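Local coordinates for MdbA protein (Corynebacterium diphtheriae, PDB 5C00) that acts as a thiol-disulfide oxidoreductase of the DsbA family, needed for viability, pilus assembly, toxin production and virulence, and probably forms disulfide bonds in exported proteins, at residues Lys7-Ala11 / Asn137-Val142; Ile47-Phe53 / Val79-Leu85; Asp66-Thr70 / Trp117-Ala121; Ala106-Ser110 / Val152-Ile156. One frame throughout, in Å; residues are numbered along the deposited sequence.

Contact 1: Lys7-Ala11 / Asn137-Val142; sequences KAHQA and NDFADV
An irregular N-terminal segment, Lys7-Ala11, lies over one helical stretch, Asn137-Val142, with Gln10 CA 5.5 Å from Asp138 CA. Ala8 is extended (-89/135), Lys7 has psi 140°, and the Lys7 side chain leads away from the helix. At His9 psi turns to -39°, so two successive amides face the same carboxylate oxygen: His9 N donates to Asp141 OD2 at 2.6 Å and Gln10 N to Asp141 OD2 at 3.0 Å. The His9 ring (chi1 m) makes a CH-pi contact, with Asn137 CB 3.4 Å from the ring centroid. Gln10 returns to extended phi/psi, but its side chain folds back (chi1 and chi2 m), so NE2 donates to Asp138 OD1 at 2.8 Å. Gln10 CB also meets Val142 CG2 at 4.0 Å. A water bonds Gln10 O and, weakly, Asp141 OD2. The contact is polar and superficial: the construct's first ordered residues dock on helix 136-145. Asp141 and Asn137 also bind Arg157 of helix 150-158, while Phe139 packs on helices 96-109 and 113-125.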
loop_
_atom_site.group_PDB
_atom_site.type_symbol
_atom_site.label_atom_id
_atom_site.label_comp_id
_atom_site.label_asym_id
_atom_site.label_seq_id
_atom_site.Cartn_x
_atom_site.Cartn_y
_atom_site.Cartn_z
ATOM N N LYS A 7 -17.532 20.547 -3.072
ATOM C CA LYS A 7 -16.717 21.308 -2.076
ATOM C C LYS A 7 -15.323 20.697 -1.887
ATOM O O LYS A 7 -15.170 19.475 -1.807
ATOM C CB LYS A 7 -17.446 21.336 -0.747
ATOM C CG LYS A 7 -17.000 22.445 0.175
ATOM C CD LYS A 7 -17.804 22.445 1.464
ATOM C CE LYS A 7 -17.696 23.798 2.142
ATOM N NZ LYS A 7 -18.309 23.803 3.491
ATOM N N ALA A 8 -14.318 21.560 -1.762
ATOM C CA ALA A 8 -12.926 21.146 -1.671
ATOM C C ALA A 8 -12.615 20.916 -0.197
ATOM O O ALA A 8 -12.992 21.710 0.622
ATOM C CB ALA A 8 -12.007 22.231 -2.212
ATOM N N HIS A 9 -11.943 19.820 0.122
ATOM C CA HIS A 9 -11.553 19.483 1.486
ATOM C C HIS A 9 -10.046 19.560 1.721
ATOM O O HIS A 9 -9.622 19.964 2.813
ATOM C CB HIS A 9 -12.027 18.054 1.769
ATOM C CG HIS A 9 -13.478 17.867 1.512
ATOM N ND1 HIS A 9 -14.430 18.238 2.428
ATOM C CD2 HIS A 9 -14.150 17.444 0.413
ATOM C CE1 HIS A 9 -15.629 18.029 1.919
ATOM N NE2 HIS A 9 -15.491 17.536 0.707
ATOM N N GLN A 10 -9.248 19.121 0.733
ATOM C CA GLN A 10 -7.772 19.203 0.792
ATOM C C GLN A 10 -7.172 19.963 -0.384
ATOM O O GLN A 10 -7.407 19.610 -1.537
ATOM C CB GLN A 10 -7.112 17.837 0.788
ATOM C CG GLN A 10 -7.086 17.102 2.075
ATOM C CD GLN A 10 -6.514 17.895 3.223
ATOM O OE1 GLN A 10 -5.372 18.352 3.179
ATOM N NE2 GLN A 10 -7.300 18.042 4.249
ATOM N N ALA A 11 -6.361 20.978 -0.079
ATOM C CA ALA A 11 -5.778 21.849 -1.106
ATOM C C ALA A 11 -6.901 22.486 -1.938
ATOM O O ALA A 11 -7.864 22.987 -1.355
ATOM C CB ALA A 11 -4.742 21.093 -1.956
ATOM N N ASN A 137 -13.328 12.379 2.826
ATOM C CA ASN A 137 -13.362 13.337 1.725
ATOM C C ASN A 137 -11.972 13.908 1.486
ATOM O O ASN A 137 -11.689 14.359 0.385
ATOM C CB ASN A 137 -14.388 14.440 1.968
ATOM C CG ASN A 137 -15.811 13.980 1.700
ATOM O OD1 ASN A 137 -16.153 13.529 0.616
ATOM N ND2 ASN A 137 -16.631 14.087 2.683
ATOM N N ASP A 138 -11.116 13.903 2.524
ATOM C CA ASP A 138 -9.738 14.333 2.366
ATOM C C ASP A 138 -8.974 13.302 1.587
ATOM O O ASP A 138 -8.266 13.629 0.627
ATOM C CB ASP A 138 -9.114 14.594 3.730
ATOM C CG ASP A 138 -9.876 15.663 4.502
ATOM O OD1 ASP A 138 -9.822 16.882 4.103
ATOM O OD2 ASP A 138 -10.577 15.309 5.468
ATOM N N PHE A 139 -9.096 12.033 1.968
ATOM C CA PHE A 139 -8.454 10.995 1.182
ATOM C C PHE A 139 -8.903 11.035 -0.283
ATOM O O PHE A 139 -8.109 10.798 -1.221
ATOM C CB PHE A 139 -8.718 9.635 1.804
ATOM C CG PHE A 139 -7.978 9.426 3.098
ATOM C CD1 PHE A 139 -6.632 9.110 3.080
ATOM C CD2 PHE A 139 -8.607 9.542 4.317
ATOM C CE1 PHE A 139 -5.928 8.928 4.260
ATOM C CE2 PHE A 139 -7.917 9.349 5.510
ATOM C CZ PHE A 139 -6.579 9.019 5.478
ATOM N N ALA A 140 -10.178 11.295 -0.505
ATOM C CA ALA A 140 -10.698 11.335 -1.877
ATOM C C ALA A 140 -10.157 12.509 -2.687
ATOM O O ALA A 140 -9.807 12.355 -3.844
ATOM C CB ALA A 140 -12.212 11.372 -1.859
ATOM N N ASP A 141 -10.080 13.680 -2.072
ATOM C CA ASP A 141 -9.630 14.873 -2.803
ATOM C C ASP A 141 -8.197 14.585 -3.277
ATOM O O ASP A 141 -7.800 14.956 -4.384
ATOM C CB ASP A 141 -9.622 16.110 -1.930
ATOM C CG ASP A 141 -10.959 16.853 -1.904
ATOM O OD1 ASP A 141 -12.021 16.307 -2.291
ATOM O OD2 ASP A 141 -10.917 18.041 -1.484
ATOM N N VAL A 142 -7.386 14.006 -2.385
ATOM C CA VAL A 142 -5.987 13.786 -2.684
ATOM C C VAL A 142 -5.811 12.754 -3.792
ATOM O O VAL A 142 -4.982 12.931 -4.698
ATOM C CB VAL A 142 -5.158 13.444 -1.427
ATOM C CG1 VAL A 142 -3.732 13.072 -1.807
ATOM C CG2 VAL A 142 -5.123 14.655 -0.533
HETATM O O HOH W 1 -9.042 19.655 -3.795
#

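Contact 2: Ile47-Phe53 / Val79-Leu85; sequences IDFYEDF and VVNLRIL
Two neighbouring parallel strands run side by side; the axes of 47-52 and 79-85 approach to 4.7 Å and cross at -30°. The register pairs Ile47 with Val80, Asp48 with Asn81, and so on in step to Glu51 with Ile84. Val79 O accepts from Ile47 N at 2.9 Å. Val80 lies beside Ile47 and Phe49, its CG2 4.1 Å from Ile47 CG1. Asn81 N donates to Ile47 O at 2.8 Å, and Asn81 ND2 reaches Ile47 O too, at 2.9 Å; Asn81 O accepts from Phe49 N at 2.9 Å. Leu82 (chi1 m, chi2 t) puts CD2 3.7 Å from Phe49 CD2. These strands belong to the beta-alpha-beta unit of a thioredoxin fold: helix 56-74, with a probable CxxC redox motif (Cys55, Cys58) at its start, connects them. Strands 32-36 and 187-190 flank the pair. Arg83 N donates to Phe49 O at 2.8 Å, and Arg83 O accepts from Glu51 N at 3.3 Å. Arg83 CB lies over a face of the Tyr50 ring, 4.0 Å from its centroid. With chi1 m and chi2 and chi3 t, Arg83 NE reaches Asp48 OD1 in a salt bridge at 2.9 Å, and the guanidinium also binds Asn172 and Asp30. Ile84 CD1 touches Glu51 CG at 3.5 Å; the Glu51 carboxylate pairs with Arg120. Leu85 N donates to Glu51 O at 2.8 Å, and a water joins Leu85 O to Phe53 N.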
loop_
_atom_site.group_PDB
_atom_site.type_symbol
_atom_site.label_atom_id
_atom_site.label_comp_id
_atom_site.label_asym_id
_atom_site.label_seq_id
_atom_site.Cartn_x
_atom_site.Cartn_y
_atom_site.Cartn_z
ATOM N N ILE A 47 7.144 -11.821 -2.767
ATOM C CA ILE A 47 7.360 -11.085 -1.539
ATOM C C ILE A 47 6.008 -10.916 -0.912
ATOM O O ILE A 47 5.048 -10.614 -1.601
ATOM C CB ILE A 47 7.986 -9.726 -1.819
ATOM C CG1 ILE A 47 9.209 -9.855 -2.720
ATOM C CG2 ILE A 47 8.284 -8.984 -0.534
ATOM C CD1 ILE A 47 10.362 -10.607 -2.117
ATOM N N ASP A 48 5.922 -11.130 0.386
ATOM C CA ASP A 48 4.762 -10.699 1.140
ATOM C C ASP A 48 5.225 -9.585 2.037
ATOM O O ASP A 48 6.114 -9.763 2.865
ATOM C CB ASP A 48 4.166 -11.849 1.939
ATOM C CG ASP A 48 3.578 -12.931 1.049
ATOM O OD1 ASP A 48 2.625 -12.642 0.317
ATOM O OD2 ASP A 48 4.091 -14.079 1.086
ATOM N N PHE A 49 4.684 -8.391 1.775
ATOM C CA PHE A 49 5.116 -7.199 2.469
ATOM C C PHE A 49 3.905 -6.689 3.216
ATOM O O PHE A 49 2.920 -6.261 2.622
ATOM C CB PHE A 49 5.652 -6.215 1.443
ATOM C CG PHE A 49 6.248 -4.952 2.010
ATOM C CD1 PHE A 49 6.464 -4.757 3.367
ATOM C CD2 PHE A 49 6.611 -3.936 1.129
ATOM C CE1 PHE A 49 7.008 -3.579 3.837
ATOM C CE2 PHE A 49 7.157 -2.754 1.593
ATOM C CZ PHE A 49 7.356 -2.575 2.950
ATOM N N TYR A 50 3.998 -6.730 4.533
ATOM C CA TYR A 50 2.900 -6.349 5.425
ATOM C C TYR A 50 3.137 -4.934 5.929
ATOM O O TYR A 50 4.212 -4.634 6.435
ATOM C CB TYR A 50 2.787 -7.303 6.587
ATOM C CG TYR A 50 2.418 -8.729 6.215
ATOM C CD1 TYR A 50 3.390 -9.639 5.812
ATOM C CD2 TYR A 50 1.084 -9.169 6.288
ATOM C CE1 TYR A 50 3.060 -10.948 5.458
ATOM C CE2 TYR A 50 0.746 -10.478 5.966
ATOM C CZ TYR A 50 1.733 -11.346 5.528
ATOM O OH TYR A 50 1.385 -12.651 5.269
ATOM N N GLU A 51 2.138 -4.080 5.770
ATOM C CA GLU A 51 2.255 -2.732 6.291
ATOM C C GLU A 51 0.902 -2.227 6.721
ATOM O O GLU A 51 -0.156 -2.805 6.403
ATOM C CB GLU A 51 2.964 -1.776 5.304
ATOM C CG GLU A 51 2.314 -1.618 3.995
ATOM C CD GLU A 51 3.133 -0.835 2.897
ATOM O OE1 GLU A 51 2.568 -0.747 1.817
ATOM O OE2 GLU A 51 4.301 -0.384 3.079
ATOM N N ASP A 52 0.954 -1.143 7.472
ATOM C CA ASP A 52 -0.265 -0.441 7.974
ATOM C C ASP A 52 -0.028 1.066 7.727
ATOM O O ASP A 52 1.051 1.598 8.037
ATOM C CB ASP A 52 -0.455 -0.856 9.433
ATOM C CG ASP A 52 -1.688 -0.220 10.115
ATOM O OD1 ASP A 52 -1.877 1.013 10.066
ATOM O OD2 ASP A 52 -2.432 -0.970 10.771
ATOM N N PHE A 53 -1.019 1.761 7.195
ATOM C CA PHE A 53 -0.863 3.192 6.888
ATOM C C PHE A 53 -0.716 4.111 8.132
ATOM O O PHE A 53 -0.381 5.287 7.970
ATOM C CB PHE A 53 -1.966 3.682 6.016
ATOM C CG PHE A 53 -1.770 3.361 4.555
ATOM C CD1 PHE A 53 -0.913 4.153 3.781
ATOM C CD2 PHE A 53 -2.435 2.292 3.952
ATOM C CE1 PHE A 53 -0.713 3.894 2.449
ATOM C CE2 PHE A 53 -2.206 2.025 2.619
ATOM C CZ PHE A 53 -1.381 2.826 1.862
ATOM N N VAL A 79 8.021 -10.208 -7.385
ATOM C CA VAL A 79 6.607 -9.880 -7.424
ATOM C C VAL A 79 6.191 -9.553 -6.003
ATOM O O VAL A 79 6.416 -10.351 -5.119
ATOM C CB VAL A 79 5.814 -11.050 -7.995
ATOM C CG1 VAL A 79 4.317 -10.809 -7.875
ATOM C CG2 VAL A 79 6.202 -11.201 -9.460
ATOM N N VAL A 80 5.672 -8.347 -5.769
ATOM C CA VAL A 80 5.383 -7.908 -4.404
ATOM C C VAL A 80 3.908 -7.944 -4.043
ATOM O O VAL A 80 3.059 -7.261 -4.649
ATOM C CB VAL A 80 5.951 -6.494 -4.098
ATOM C CG1 VAL A 80 5.657 -6.152 -2.645
ATOM C CG2 VAL A 80 7.456 -6.482 -4.314
ATOM N N ASN A 81 3.595 -8.785 -3.081
ATOM C CA ASN A 81 2.275 -8.790 -2.537
ATOM C C ASN A 81 2.200 -7.844 -1.349
ATOM O O ASN A 81 2.636 -8.194 -0.261
ATOM C CB ASN A 81 1.878 -10.194 -2.108
ATOM C CG ASN A 81 1.976 -11.172 -3.248
ATOM O OD1 ASN A 81 1.067 -11.287 -4.041
ATOM N ND2 ASN A 81 3.097 -11.851 -3.348
ATOM N N LEU A 82 1.564 -6.692 -1.560
ATOM C CA LEU A 82 1.350 -5.727 -0.522
ATOM C C LEU A 82 0.106 -6.164 0.252
ATOM O O LEU A 82 -1.004 -6.242 -0.320
ATOM C CB LEU A 82 1.164 -4.309 -1.065
ATOM C CG LEU A 82 2.383 -3.692 -1.739
ATOM C CD1 LEU A 82 1.941 -2.418 -2.420
ATOM C CD2 LEU A 82 3.481 -3.422 -0.738
ATOM N N ARG A 83 0.337 -6.565 1.499
ATOM C CA ARG A 83 -0.675 -7.108 2.394
ATOM C C ARG A 83 -0.928 -6.088 3.485
ATOM O O ARG A 83 -0.171 -5.988 4.480
ATOM C CB ARG A 83 -0.209 -8.443 2.938
ATOM C CG ARG A 83 -0.129 -9.518 1.827
ATOM C CD ARG A 83 0.008 -10.955 2.355
ATOM N NE ARG A 83 -0.060 -11.870 1.228
ATOM C CZ ARG A 83 -1.183 -12.237 0.617
ATOM N NH1 ARG A 83 -2.357 -11.817 1.034
ATOM N NH2 ARG A 83 -1.125 -13.016 -0.453
ATOM N N ILE A 84 -1.949 -5.277 3.232
ATOM C CA ILE A 84 -2.248 -4.166 4.098
ATOM C C ILE A 84 -3.099 -4.532 5.299
ATOM O O ILE A 84 -4.107 -5.245 5.222
ATOM C CB ILE A 84 -2.878 -2.964 3.331
ATOM C CG1 ILE A 84 -2.105 -2.652 2.033
ATOM C CG2 ILE A 84 -2.917 -1.761 4.248
ATOM C CD1 ILE A 84 -0.629 -2.480 2.217
ATOM N N LEU A 85 -2.657 -4.044 6.454
ATOM C CA LEU A 85 -3.277 -4.330 7.720
ATOM C C LEU A 85 -3.981 -3.082 8.273
ATOM O O LEU A 85 -3.728 -1.971 7.813
ATOM C CB LEU A 85 -2.209 -4.774 8.706
ATOM C CG LEU A 85 -1.353 -5.978 8.322
ATOM C CD1 LEU A 85 -0.204 -6.108 9.251
ATOM C CD2 LEU A 85 -2.190 -7.254 8.332
HETATM O O HOH W 2 1.358 -14.421 -0.954
HETATM O O HOH W 3 -3.618 0.658 6.750
#

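Contact 3: Asp66-Thr70 / Trp117-Ala121; sequences DGPMT and WNYRA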
loop_
_atom_site.group_PDB
_atom_site.type_symbol
_atom_site.label_atom_id
_atom_site.label_comp_id
_atom_site.label_asym_id
_atom_site.label_seq_id
_atom_site.Cartn_x
_atom_site.Cartn_y
_atom_site.Cartn_z
ATOM N N ASP A 66 11.593 1.589 -0.824
ATOM C CA ASP A 66 10.650 1.761 -1.955
ATOM C C ASP A 66 11.355 1.916 -3.309
ATOM O O ASP A 66 10.956 1.336 -4.313
ATOM C CB ASP A 66 9.709 2.945 -1.750
ATOM C CG ASP A 66 8.513 2.607 -0.877
ATOM O OD1 ASP A 66 8.254 1.414 -0.504
ATOM O OD2 ASP A 66 7.786 3.576 -0.572
ATOM N N GLY A 67 12.423 2.694 -3.321
ATOM C CA GLY A 67 13.175 2.917 -4.535
ATOM C C GLY A 67 13.765 1.646 -5.113
ATOM O O GLY A 67 13.470 1.296 -6.255
ATOM N N PRO A 68 14.594 0.945 -4.343
ATOM C CA PRO A 68 15.131 -0.307 -4.849
ATOM C C PRO A 68 14.063 -1.331 -5.139
ATOM O O PRO A 68 14.195 -2.069 -6.134
ATOM C CB PRO A 68 16.040 -0.815 -3.730
ATOM C CG PRO A 68 16.204 0.304 -2.790
ATOM C CD PRO A 68 15.205 1.357 -3.078
HETATM N N MSE A 69 13.001 -1.363 -4.331
HETATM C CA MSE A 69 11.894 -2.309 -4.572
HETATM C C MSE A 69 11.310 -2.043 -5.933
HETATM O O MSE A 69 11.068 -2.987 -6.671
HETATM C CB MSE A 69 10.808 -2.208 -3.492
HETATM C CG MSE A 69 9.652 -3.191 -3.734
HETATM SE SE MSE A 69 8.248 -2.940 -2.392
HETATM C CE MSE A 69 7.554 -1.324 -3.193
ATOM N N THR A 70 11.013 -0.784 -6.256
ATOM C CA THR A 70 10.461 -0.422 -7.567
ATOM C C THR A 70 11.358 -0.938 -8.705
ATOM O O THR A 70 10.898 -1.502 -9.661
ATOM C CB THR A 70 10.296 1.111 -7.685
ATOM O OG1 THR A 70 9.511 1.596 -6.597
ATOM C CG2 THR A 70 9.639 1.493 -8.982
ATOM N N TRP A 117 0.632 3.980 -6.919
ATOM C CA TRP A 117 1.968 4.050 -6.330
ATOM C C TRP A 117 2.259 5.403 -5.655
ATOM O O TRP A 117 2.786 5.489 -4.532
ATOM C CB TRP A 117 2.985 3.781 -7.421
ATOM C CG TRP A 117 4.322 3.954 -6.930
ATOM C CD1 TRP A 117 5.126 4.989 -7.159
ATOM C CD2 TRP A 117 5.007 3.081 -6.050
ATOM N NE1 TRP A 117 6.310 4.826 -6.485
ATOM C CE2 TRP A 117 6.267 3.650 -5.813
ATOM C CE3 TRP A 117 4.689 1.846 -5.454
ATOM C CZ2 TRP A 117 7.207 3.054 -4.987
ATOM C CZ3 TRP A 117 5.639 1.245 -4.627
ATOM C CH2 TRP A 117 6.879 1.854 -4.421
ATOM N N ASN A 118 1.933 6.477 -6.367
ATOM C CA ASN A 118 2.181 7.802 -5.815
ATOM C C ASN A 118 1.282 8.149 -4.641
ATOM O O ASN A 118 1.701 8.866 -3.738
ATOM C CB ASN A 118 2.068 8.838 -6.922
ATOM C CG ASN A 118 3.294 8.817 -7.826
ATOM O OD1 ASN A 118 4.373 9.273 -7.431
ATOM N ND2 ASN A 118 3.157 8.199 -8.989
ATOM N N TYR A 119 0.065 7.616 -4.650
ATOM C CA TYR A 119 -0.884 7.815 -3.569
ATOM C C TYR A 119 -0.420 7.114 -2.319
ATOM O O TYR A 119 -0.356 7.717 -1.253
ATOM C CB TYR A 119 -2.243 7.318 -3.981
ATOM C CG TYR A 119 -3.356 7.675 -3.061
ATOM C CD1 TYR A 119 -3.690 8.983 -2.826
ATOM C CD2 TYR A 119 -4.094 6.718 -2.451
ATOM C CE1 TYR A 119 -4.748 9.339 -2.013
ATOM C CE2 TYR A 119 -5.157 7.070 -1.613
ATOM C CZ TYR A 119 -5.507 8.367 -1.429
ATOM O OH TYR A 119 -6.601 8.695 -0.625
ATOM N N ARG A 120 0.017 5.866 -2.438
ATOM C CA ARG A 120 0.609 5.131 -1.301
ATOM C C ARG A 120 1.790 5.897 -0.706
ATOM O O ARG A 120 1.884 6.031 0.534
ATOM C CB ARG A 120 1.070 3.724 -1.754
ATOM C CG ARG A 120 1.972 3.001 -0.745
ATOM C CD ARG A 120 2.332 1.597 -1.229
ATOM N NE ARG A 120 3.284 0.963 -0.306
ATOM C CZ ARG A 120 4.610 1.171 -0.318
ATOM N NH1 ARG A 120 5.148 2.007 -1.180
ATOM N NH2 ARG A 120 5.419 0.566 0.573
ATOM N N ALA A 121 2.693 6.336 -1.583
ATOM C CA ALA A 121 3.900 7.036 -1.128
ATOM C C ALA A 121 3.490 8.283 -0.316
ATOM O O ALA A 121 4.084 8.566 0.726
ATOM C CB ALA A 121 4.788 7.426 -2.294
#
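Long side chains span this contact. The axes of the short segments 66-70 and 117-121 come no closer than 13.3 Å and run nearly antiparallel, at 161°. Arg120 is almost fully extended, with chi1, chi2 and chi3 all t, and its guanidinium meets the Asp66 carboxylate edge-on. Asp66 has chi1 m and chi2 near -8°, which turns both oxygens to the arginine. Arg120 NH2 donates to Asp66 OD1 at 3.1 Å. Arg120 NH1 gives two weak bonds, to Asp66 OD1 at 3.2 Å and to Asp66 OD2 at 3.1 Å. The result is a salt bridge in a largely buried setting. Arg120 NE has a second acidic partner, Glu51 of strand 45-52.

Trp117 takes chi1 t and chi2 near -104°, so its indole reaches across. Its CH2 lies 3.5 Å from CE of Met69 (a selenomethionine), which sits at the ring edge. That side chain is t at chi1 and chi2 and p at chi3, which swings CE to the indole. Thr70 OG1 lies 3.2 Å from Trp117 CZ2. In the conformer given Thr70 is m, and its OG1 donates to Asp66 O at 2.7 Å. Trp117 NE1 bonds Glu20.

The contact bridges helix 56-74 of the thioredoxin core and helix 113-125 of the helical insertion characteristic of DsbA-like proteins. Helix 202-207 packs on Met69, while the Tyr119 side chain packs on helices 96-109 and 136-145.

Contact 4: Ala106-Ser110 / Val152-Ile156; sequences AVAQS and VTQKI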
loop_
_atom_site.group_PDB
_atom_site.type_symbol
_atom_site.label_atom_id
_atom_site.label_comp_id
_atom_site.label_asym_id
_atom_site.label_seq_id
_atom_site.Cartn_x
_atom_site.Cartn_y
_atom_site.Cartn_z
ATOM N N ALA A 106 -9.178 1.354 -3.203
ATOM C CA ALA A 106 -10.065 1.848 -4.267
ATOM C C ALA A 106 -9.271 2.259 -5.511
ATOM O O ALA A 106 -9.683 2.021 -6.638
ATOM C CB ALA A 106 -10.950 2.983 -3.759
ATOM N N VAL A 107 -8.143 2.939 -5.335
ATOM C CA VAL A 107 -7.289 3.272 -6.455
ATOM C C VAL A 107 -6.694 2.043 -7.128
ATOM O O VAL A 107 -6.736 1.934 -8.332
ATOM C CB VAL A 107 -6.147 4.226 -5.997
ATOM C CG1 VAL A 107 -5.371 4.709 -7.225
ATOM C CG2 VAL A 107 -6.696 5.428 -5.235
ATOM N N ALA A 108 -6.153 1.110 -6.367
ATOM C CA ALA A 108 -5.605 -0.108 -6.949
ATOM C C ALA A 108 -6.643 -0.937 -7.737
ATOM O O ALA A 108 -6.348 -1.451 -8.807
ATOM C CB ALA A 108 -5.023 -0.971 -5.881
ATOM N N GLN A 109 -7.846 -1.001 -7.200
ATOM C CA GLN A 109 -8.958 -1.708 -7.841
ATOM C C GLN A 109 -9.262 -1.160 -9.242
ATOM O O GLN A 109 -9.756 -1.886 -10.139
ATOM C CB GLN A 109 -10.198 -1.598 -6.914
ATOM C CG GLN A 109 -11.537 -1.946 -7.554
ATOM C CD GLN A 109 -11.604 -3.411 -7.960
ATOM O OE1 GLN A 109 -10.770 -4.218 -7.533
ATOM N NE2 GLN A 109 -12.571 -3.759 -8.812
ATOM N N SER A 110 -9.012 0.124 -9.442
ATOM C CA SER A 110 -9.218 0.741 -10.739
ATOM C C SER A 110 -8.134 0.387 -11.781
ATOM O O SER A 110 -8.288 0.728 -12.959
ATOM C CB SER A 110 -9.313 2.260 -10.576
ATOM O OG SER A 110 -8.034 2.901 -10.539
ATOM N N VAL A 152 -13.464 6.432 -8.939
ATOM C CA VAL A 152 -12.665 6.064 -7.790
ATOM C C VAL A 152 -12.853 7.093 -6.669
ATOM O O VAL A 152 -13.026 6.727 -5.481
ATOM C CB VAL A 152 -11.169 5.931 -8.145
ATOM C CG1 VAL A 152 -10.305 5.787 -6.921
ATOM C CG2 VAL A 152 -10.975 4.720 -9.013
ATOM N N THR A 153 -12.812 8.360 -7.040
ATOM C CA THR A 153 -12.898 9.446 -6.080
ATOM C C THR A 153 -14.221 9.392 -5.293
ATOM O O THR A 153 -14.251 9.460 -4.058
ATOM C CB THR A 153 -12.727 10.800 -6.778
ATOM O OG1 THR A 153 -11.460 10.845 -7.445
ATOM C CG2 THR A 153 -12.776 11.926 -5.749
ATOM N N GLN A 154 -15.331 9.220 -5.999
ATOM C CA GLN A 154 -16.623 9.098 -5.338
ATOM C C GLN A 154 -16.710 7.841 -4.477
ATOM O O GLN A 154 -17.233 7.868 -3.395
ATOM C CB GLN A 154 -17.758 9.175 -6.357
ATOM C CG GLN A 154 -19.151 9.297 -5.714
ATOM C CD GLN A 154 -19.334 10.552 -4.859
ATOM O OE1 GLN A 154 -18.800 11.630 -5.145
ATOM N NE2 GLN A 154 -20.119 10.419 -3.821
ATOM N N LYS A 155 -16.148 6.737 -4.943
ATOM C CA LYS A 155 -16.071 5.536 -4.147
ATOM C C LYS A 155 -15.338 5.791 -2.813
ATOM O O LYS A 155 -15.769 5.337 -1.761
ATOM C CB LYS A 155 -15.359 4.468 -4.960
ATOM C CG LYS A 155 -15.022 3.196 -4.222
ATOM C CD LYS A 155 -14.401 2.190 -5.166
ATOM C CE LYS A 155 -15.202 2.010 -6.449
ATOM N NZ LYS A 155 -14.890 0.691 -7.036
ATOM N N ILE A 156 -14.223 6.528 -2.855
ATOM C CA ILE A 156 -13.515 6.831 -1.639
ATOM C C ILE A 156 -14.389 7.679 -0.668
ATOM O O ILE A 156 -14.424 7.436 0.547
ATOM C CB ILE A 156 -12.188 7.563 -1.949
ATOM C CG1 ILE A 156 -11.288 6.595 -2.750
ATOM C CG2 ILE A 156 -11.547 8.064 -0.640
ATOM C CD1 ILE A 156 -9.949 7.118 -3.191
HETATM O O HOH W 4 -12.190 1.557 -7.471
#
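Apolar packing dominates here. Ala106 is the small residue at the centre, its CA 6.1 Å from Val152 CA. Its methyl group meets three side chains of the other helix: Ala106 CB lies 3.8 Å from Ile156 CG1, 3.8 Å from Lys155 CD and 4.3 Å from Val152 CG1. Val107 adds to this, with CG2 4.0 Å from Val152 CG1 and 4.2 Å from Ile156 CD1. Val152 (chi1 t) packs against Ala106 and Ser110. Its CG2 lies 3.8 Å from Ala106 O and 3.4 Å from Ser110 CB. Ile156 has chi1 m and chi2 t, which carries CD1 to Val107.

The polar part is small. The two segments form no direct hydrogen bond. One water spans them instead: it donates to Ala106 O at 2.7 Å and accepts from Lys155 NZ at 2.9 Å. The lysine chain is extended through chi2; in the conformer given, CG and CD pass over Ala106 CB, and chi3 m then turns NZ to the water.

A side-chain bond also lies within 106-110. Ser110 OG donates to Val107 O at 2.7 Å, folding the side chain back on the backbone of Val107.

This joint ties helix 96-109 to helix 150-158, both in the helical part of the molecule. Ile156 continues onto Ala140 and Ala143 of helix 136-145, and Val107 onto Thr115 and Tyr116 of helix 113-125.

In the fold
Contact 2 lies deepest, its centre about 7 Å from the centre of the chain, and is mainly backbone hydrogen bonding between strands. Contact 3 is also buried, but side chains alone make it. The two meet where Glu51 OE1 and Arg120 NE form a 2.8 Å salt bridge, tying the sheet to helix 113-125. Contact 4 is partly buried and mostly apolar. Contact 1 is on the surface, its centre about 19 Å from the chain's, and mostly polar. Contacts 1 and 4 adjoin through helices 136-145 and 150-158, with Ala140 N 3.5 Å from Ile156 CG2. Tyr119 links the helical contacts: its OH lies 2.7 Å from Phe139 O, and its CD2 4.0 Å from Val107 CG2.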